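Local coordinates for putative sugar binding protein (Geobacillus stearothermophilus, PDB 6GT9), which binds galactose and probably glucose, and probably serves as the sugar-binding component of a three-component sensing system linked to galactan utilization, at residues L256-Q267 and E296-L305. Numbering follows the deposited sequence.
Sequences LQKGTIAATVVQ and ETKVIRKKDL. With GAL (beta-D-galactopyranose), chain E.
Lys302 NZ is gripped twice by Gln257 at the end of helix 250-258: it gives hydrogen bonds to the backbone O at 2.7 Å, in the carbonyl plane on a lone pair, and to side-chain OE1 at 2.8 Å, from above the amide plane. A lysine suits this place because its long chain, anti at chi1 (-179°), runs past Leu256 O before its last torsion turns the ammonium onto a helix-end carbonyl, which the helix dipole would probably make a better acceptor. Farther along, strands 263-266 and 298-301 pair antiparallel. Thr264 and Ile300 exchange two backbone bonds, and Val266 N reaches Lys298 O at 2.8 Å. Buried Lys298 N has no partner in the model; Thr297 OG1 instead donates to Val266 O (2.9 Å). Beta-branched residues fit these extended strands: Val266 CG2 meets Ile300 CG2 at 3.5 Å, while Ile300 CD1 crosses to Leu256 CD2 at 3.7 Å, joining helix to sheet. Gln267, next after Val266, donates from NE2 to O2 of galactose (3.1 Å) and bonds Asp247, which itself binds the sugar. In this periplasmic-binding-protein fold, two alpha/beta lobes with sugar between them, strand 298-301 is the antiparallel edge of one lobe's mixed sheet; strand 242-246 runs parallel to 263-266 on its other side, and helix 135-149 covers the face of Val265 and Val299.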
loop_
_atom_site.group_PDB
_atom_site.type_symbol
_atom_site.label_atom_id
_atom_site.label_comp_id
_atom_site.label_asym_id
_atom_site.label_seq_id
_atom_site.Cartn_x
_atom_site.Cartn_y
_atom_site.Cartn_z
ATOM N N LEU A 256 18.631 -2.089 -2.163
ATOM C CA LEU A 256 19.092 -0.731 -1.906
ATOM C C LEU A 256 20.543 -0.728 -1.448
ATOM O O LEU A 256 21.341 0.117 -1.877
ATOM C CB LEU A 256 18.189 -0.090 -0.855
ATOM C CG LEU A 256 18.005 1.406 -0.683
ATOM C CD1 LEU A 256 17.567 2.064 -1.973
ATOM C CD2 LEU A 256 16.957 1.606 0.400
ATOM N N GLN A 257 20.904 -1.673 -0.576
ATOM C CA GLN A 257 22.291 -1.779 -0.141
ATOM C C GLN A 257 23.203 -2.164 -1.300
ATOM O O GLN A 257 24.324 -1.652 -1.413
ATOM C CB GLN A 257 22.399 -2.789 1.002
ATOM C CG GLN A 257 23.803 -2.974 1.565
ATOM C CD GLN A 257 24.312 -1.764 2.341
ATOM O OE1 GLN A 257 25.500 -1.437 2.282
ATOM N NE2 GLN A 257 23.420 -1.103 3.077
ATOM N N LYS A 258 22.735 -3.054 -2.179
ATOM C CA LYS A 258 23.505 -3.469 -3.343
ATOM C C LYS A 258 23.600 -2.390 -4.407
ATOM O O LYS A 258 24.425 -2.521 -5.320
ATOM C CB LYS A 258 22.896 -4.722 -3.966
ATOM C CG LYS A 258 23.325 -6.022 -3.309
ATOM C CD LYS A 258 22.387 -7.174 -3.660
ATOM C CE LYS A 258 22.849 -7.974 -4.870
ATOM N NZ LYS A 258 22.967 -7.139 -6.098
ATOM N N GLY A 259 22.782 -1.343 -4.324
ATOM C CA GLY A 259 22.755 -0.307 -5.336
ATOM C C GLY A 259 21.823 -0.578 -6.497
ATOM O O GLY A 259 21.628 0.313 -7.332
ATOM N N THR A 260 21.229 -1.774 -6.562
ATOM C CA THR A 260 20.309 -2.102 -7.646
ATOM C C THR A 260 19.070 -1.217 -7.607
ATOM O O THR A 260 18.634 -0.694 -8.640
ATOM C CB THR A 260 19.911 -3.570 -7.559
ATOM O OG1 THR A 260 21.090 -4.376 -7.428
ATOM C CG2 THR A 260 19.140 -3.976 -8.796
ATOM N N ILE A 261 18.463 -1.067 -6.417
ATOM C CA ILE A 261 17.406 -0.087 -6.181
ATOM C C ILE A 261 18.043 1.201 -5.681
ATOM O O ILE A 261 18.958 1.176 -4.853
ATOM C CB ILE A 261 16.367 -0.638 -5.180
ATOM C CG1 ILE A 261 15.644 -1.833 -5.818
ATOM C CG2 ILE A 261 15.387 0.442 -4.751
ATOM C CD1 ILE A 261 14.582 -2.478 -4.937
ATOM N N ALA A 262 17.572 2.336 -6.194
ATOM C CA ALA A 262 18.118 3.635 -5.809
ATOM C C ALA A 262 17.381 4.284 -4.646
ATOM O O ALA A 262 17.988 5.039 -3.871
ATOM C CB ALA A 262 18.087 4.590 -7.005
ATOM N N ALA A 263 16.081 4.035 -4.507
ATOM C CA ALA A 263 15.321 4.736 -3.486
ATOM C C ALA A 263 14.052 3.955 -3.208
ATOM O O ALA A 263 13.638 3.112 -4.003
ATOM C CB ALA A 263 14.969 6.155 -3.922
ATOM N N THR A 264 13.423 4.255 -2.076
ATOM C CA THR A 264 12.128 3.643 -1.822
ATOM C C THR A 264 11.325 4.512 -0.858
ATOM O O THR A 264 11.883 5.231 -0.025
ATOM C CB THR A 264 12.278 2.192 -1.318
ATOM O OG1 THR A 264 11.020 1.521 -1.450
ATOM C CG2 THR A 264 12.733 2.139 0.135
ATOM N N VAL A 265 10.004 4.452 -1.002
ATOM C CA VAL A 265 9.090 5.263 -0.207
ATOM C C VAL A 265 8.715 4.505 1.061
ATOM O O VAL A 265 8.211 3.375 1.003
ATOM C CB VAL A 265 7.840 5.643 -1.012
ATOM C CG1 VAL A 265 6.931 6.549 -0.174
ATOM C CG2 VAL A 265 8.257 6.342 -2.313
ATOM N N VAL A 266 8.944 5.136 2.215
ATOM C CA VAL A 266 8.692 4.481 3.494
ATOM C C VAL A 266 7.211 4.562 3.830
ATOM O O VAL A 266 6.560 5.585 3.601
ATOM C CB VAL A 266 9.543 5.119 4.603
ATOM C CG1 VAL A 266 9.264 4.447 5.944
ATOM C CG2 VAL A 266 11.027 5.024 4.247
ATOM N N GLN A 267 6.667 3.474 4.365
ATOM C CA GLN A 267 5.372 3.517 5.029
ATOM C C GLN A 267 5.539 2.941 6.426
ATOM O O GLN A 267 6.596 2.419 6.781
ATOM C CB GLN A 267 4.294 2.744 4.255
ATOM C CG GLN A 267 3.944 3.281 2.867
ATOM C CD GLN A 267 2.683 2.642 2.321
ATOM O OE1 GLN A 267 1.585 3.180 2.473
ATOM N NE2 GLN A 267 2.828 1.463 1.717
ATOM N N GLU A 296 3.733 8.284 8.881
ATOM C CA GLU A 296 4.899 8.884 8.224
ATOM C C GLU A 296 5.158 8.282 6.844
ATOM O O GLU A 296 5.037 7.072 6.648
ATOM C CB GLU A 296 6.129 8.679 9.114
ATOM C CG GLU A 296 7.473 8.983 8.478
ATOM C CD GLU A 296 7.819 10.463 8.540
ATOM O OE1 GLU A 296 6.886 11.293 8.455
ATOM O OE2 GLU A 296 9.017 10.801 8.686
ATOM N N THR A 297 5.516 9.140 5.877
ATOM C CA THR A 297 6.042 8.684 4.595
ATOM C C THR A 297 7.169 9.624 4.180
ATOM O O THR A 297 7.151 10.822 4.492
ATOM C CB THR A 297 4.954 8.600 3.485
ATOM O OG1 THR A 297 5.483 7.945 2.310
ATOM C CG2 THR A 297 4.442 9.975 3.091
ATOM N N LYS A 298 8.171 9.058 3.514
ATOM C CA LYS A 298 9.367 9.796 3.098
ATOM C C LYS A 298 10.177 8.894 2.186
ATOM O O LYS A 298 10.127 7.668 2.314
ATOM C CB LYS A 298 10.227 10.207 4.294
ATOM C CG LYS A 298 10.715 9.026 5.120
ATOM C CD LYS A 298 11.891 9.397 6.012
ATOM C CE LYS A 298 11.795 8.706 7.365
ATOM N NZ LYS A 298 13.046 8.824 8.174
ATOM N N VAL A 299 10.936 9.500 1.287
ATOM C CA VAL A 299 11.833 8.740 0.429
ATOM C C VAL A 299 13.147 8.541 1.168
ATOM O O VAL A 299 13.685 9.478 1.765
ATOM C CB VAL A 299 12.044 9.450 -0.917
ATOM C CG1 VAL A 299 13.006 8.644 -1.806
ATOM C CG2 VAL A 299 10.708 9.623 -1.616
ATOM N N ILE A 300 13.641 7.309 1.174
ATOM C CA ILE A 300 14.953 7.017 1.722
ATOM C C ILE A 300 15.816 6.447 0.605
ATOM O O ILE A 300 15.325 5.885 -0.380
ATOM C CB ILE A 300 14.902 6.045 2.913
ATOM C CG1 ILE A 300 14.285 4.712 2.480
ATOM C CG2 ILE A 300 14.135 6.681 4.079
ATOM C CD1 ILE A 300 15.033 3.491 2.962
ATOM N N ARG A 301 17.123 6.601 0.775
ATOM C CA ARG A 301 18.125 6.079 -0.141
ATOM C C ARG A 301 19.135 5.286 0.677
ATOM O O ARG A 301 19.019 5.176 1.902
ATOM C CB ARG A 301 18.794 7.216 -0.935
ATOM C CG ARG A 301 17.813 8.032 -1.774
ATOM C CD ARG A 301 18.414 9.337 -2.270
ATOM N NE ARG A 301 17.530 10.048 -3.194
ATOM C CZ ARG A 301 16.617 10.939 -2.814
ATOM N NH1 ARG A 301 16.457 11.214 -1.527
ATOM N NH2 ARG A 301 15.852 11.547 -3.719
ATOM N N LYS A 302 20.132 4.732 -0.016
ATOM C CA LYS A 302 21.158 3.923 0.639
ATOM C C LYS A 302 21.877 4.685 1.750
ATOM O O LYS A 302 22.304 4.077 2.738
ATOM C CB LYS A 302 22.161 3.433 -0.405
ATOM C CG LYS A 302 23.278 2.558 0.137
ATOM C CD LYS A 302 24.352 2.369 -0.923
ATOM C CE LYS A 302 25.588 1.704 -0.354
ATOM N NZ LYS A 302 25.290 0.339 0.141
ATOM N N LYS A 303 22.031 6.008 1.610
ATOM C CA LYS A 303 22.682 6.804 2.647
ATOM C C LYS A 303 21.886 6.841 3.944
ATOM O O LYS A 303 22.421 7.263 4.975
ATOM C CB LYS A 303 22.913 8.242 2.157
ATOM C CG LYS A 303 21.624 9.036 1.973
ATOM C CD LYS A 303 21.853 10.490 1.579
ATOM C CE LYS A 303 22.580 10.609 0.244
ATOM N NZ LYS A 303 22.066 9.648 -0.781
ATOM N N ASP A 304 20.628 6.430 3.918
ATOM C CA ASP A 304 19.815 6.437 5.121
ATOM C C ASP A 304 19.853 5.111 5.856
ATOM O O ASP A 304 19.326 5.028 6.961
ATOM C CB ASP A 304 18.374 6.811 4.775
ATOM C CG ASP A 304 18.264 8.204 4.186
ATOM O OD1 ASP A 304 18.445 9.172 4.948
ATOM O OD2 ASP A 304 17.984 8.333 2.968
ATOM N N LEU A 305 20.459 4.089 5.274
ATOM C CA LEU A 305 20.644 2.804 5.937
ATOM C C LEU A 305 21.821 2.903 6.880
ATOM O O LEU A 305 22.899 3.322 6.439
ATOM C CB LEU A 305 20.877 1.699 4.936
ATOM C CG LEU A 305 19.842 1.657 3.818
ATOM C CD1 LEU A 305 20.211 0.552 2.853
ATOM C CD2 LEU A 305 18.451 1.462 4.391
HETATM C C1 GAL E . 1.927 -1.661 -0.279
HETATM C C2 GAL E . 0.482 -1.250 -0.086
HETATM C C3 GAL E . -0.382 -2.429 0.397
HETATM C C4 GAL E . -0.258 -3.596 -0.568
HETATM C C5 GAL E . 1.203 -3.934 -0.812
HETATM C C6 GAL E . 1.390 -4.978 -1.915
HETATM O O1 GAL E . 2.678 -0.559 -0.749
HETATM O O2 GAL E . 0.373 -0.199 0.885
HETATM O O3 GAL E . -1.728 -2.063 0.390
HETATM O O4 GAL E . -0.888 -3.280 -1.813
HETATM O O5 GAL E . 2.006 -2.753 -1.218
HETATM O O6 GAL E . 2.684 -5.538 -1.864
HETATM O O HOH W 1 20.414 4.725 -2.809
HETATM O O HOH W 2 18.796 7.808 -5.244
#